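Local coordinates for CysE, serine acetyltransferase (Brucella abortus, PDB 4HZD) that catalyses acetyl transfer from acetyl-coenzyme A to L-serine, giving O-acetylserine and coenzyme A in the pathway of cysteine biosynthesis, at the interface of chains A and B. Coordinates in Å, arbitrary orientation; residue numbers count along the deposited sequence, not the author numbering. Chains: chain A/B, CysE, serine acetyltransferase.

The interface of chains A and B. Residues chain A 168, 188, 214; chain B 153, 171, 173, 191.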
loop_
_atom_site.group_PDB
_atom_site.type_symbol
_atom_site.label_atom_id
_atom_site.label_comp_id
_atom_site.label_asym_id
_atom_site.label_seq_id
_atom_site.Cartn_x
_atom_site.Cartn_y
_atom_site.Cartn_z
ATOM N N HIS A 168 26.475 -10.393 -3.282
ATOM C CA HIS A 168 25.313 -11.069 -3.970
ATOM C C HIS A 168 24.298 -11.586 -2.983
ATOM O O HIS A 168 23.120 -11.309 -3.144
ATOM C CB HIS A 168 25.750 -12.173 -4.961
ATOM C CG HIS A 168 26.688 -11.689 -6.036
ATOM N ND1 HIS A 168 26.373 -10.683 -6.880
ATOM C CD2 HIS A 168 27.992 -12.098 -6.382
ATOM C CE1 HIS A 168 27.415 -10.438 -7.722
ATOM N NE2 HIS A 168 28.405 -11.300 -7.417
ATOM N N HIS A 188 27.092 -15.514 -2.170
ATOM C CA HIS A 188 25.752 -16.161 -2.152
ATOM C C HIS A 188 25.871 -17.675 -2.109
ATOM O O HIS A 188 26.912 -18.248 -2.494
ATOM C CB HIS A 188 24.984 -15.809 -3.416
ATOM C CG HIS A 188 25.741 -16.148 -4.678
ATOM N ND1 HIS A 188 26.857 -15.481 -5.046
ATOM C CD2 HIS A 188 25.526 -17.131 -5.650
ATOM C CE1 HIS A 188 27.326 -15.989 -6.204
ATOM N NE2 HIS A 188 26.517 -17.014 -6.569
ATOM N N ALA A 214 31.212 -18.915 -3.585
ATOM C CA ALA A 214 29.771 -19.134 -3.819
ATOM C C ALA A 214 29.349 -20.562 -3.598
ATOM O O ALA A 214 30.009 -21.512 -4.080
ATOM C CB ALA A 214 29.366 -18.708 -5.234
ATOM N N ASP B 153 20.312 -11.978 -9.559
ATOM C CA ASP B 153 21.234 -10.835 -9.440
ATOM C C ASP B 153 22.043 -10.795 -10.746
ATOM O O ASP B 153 23.019 -11.550 -10.937
ATOM C CB ASP B 153 22.104 -10.957 -8.170
ATOM C CG ASP B 153 23.167 -9.906 -8.093
ATOM O OD1 ASP B 153 23.336 -9.229 -9.123
ATOM O OD2 ASP B 153 23.817 -9.725 -7.020
ATOM N N GLY B 171 18.445 -17.700 -7.287
ATOM C CA GLY B 171 19.856 -17.785 -6.874
ATOM C C GLY B 171 20.814 -17.476 -8.026
ATOM O O GLY B 171 22.016 -17.543 -7.859
ATOM N N VAL B 173 23.198 -15.649 -10.346
ATOM C CA VAL B 173 24.132 -14.543 -10.325
ATOM C C VAL B 173 24.897 -14.474 -11.670
ATOM O O VAL B 173 25.527 -15.451 -12.130
ATOM C CB VAL B 173 25.137 -14.632 -9.141
ATOM C CG1 VAL B 173 26.152 -13.508 -9.217
ATOM C CG2 VAL B 173 24.455 -14.616 -7.773
ATOM N N THR B 191 25.758 -19.653 -11.100
ATOM C CA THR B 191 26.654 -18.482 -11.083
ATOM C C THR B 191 27.446 -18.442 -12.393
ATOM O O THR B 191 28.171 -19.415 -12.774
ATOM C CB THR B 191 27.644 -18.500 -9.901
ATOM O OG1 THR B 191 26.949 -18.568 -8.652
ATOM C CG2 THR B 191 28.502 -17.219 -9.869
HETATM O O HOH W 1 22.125 -9.514 -4.803
#
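A:His168 meets B:Asp153 through its ring nitrogen ND1, which donates to carboxylate oxygen OD2 at 2.7 Å. The bond is nearly straight (165° at the hydrogen) and the oxygen lies close to the imidazole plane, but ring and carboxylate are steeply turned, and the nitrogen reaches OD2 from above the carboxylate. This bond holds the ring with NE2 turned away from the acid, which would leave NE2 to face the substrate side. A:His168 is the catalytic base of the family's His-Asp pair, B:Asp153 its acid partner from the neighbouring subunit, and A:His168 lines the coenzyme A pocket. A water bridges A:His168 O (2.6 Å) and B:Asp153 OD2 (2.8 Å), a second link between the chains.

B:Val173 reaches two imidazoles of chain A, one with each methyl. CG1 sits over the face of A:His168, 3.5 Å from the ring centroid; CG2 lies 3.4 Å from the centroid of the A:His188 ring. CG1 is anti to the backbone N (chi1 176°), which aims the methyls at different rings. On the opposite face of A:His188, A:Ala214 CB is offset toward the rim; packing on both faces should limit the ring's rotation. A:His188 NE2 shares a 2.6 Å hydrogen bond with B:Thr191 OG1 (175° at the hydrogen; either atom could be the donor), fixing where the ring's far end lies.

Left-handed beta-helices pack side by side in a trimer, two trimers to the family's hexamer, with the catalytic site in the groove between two subunits.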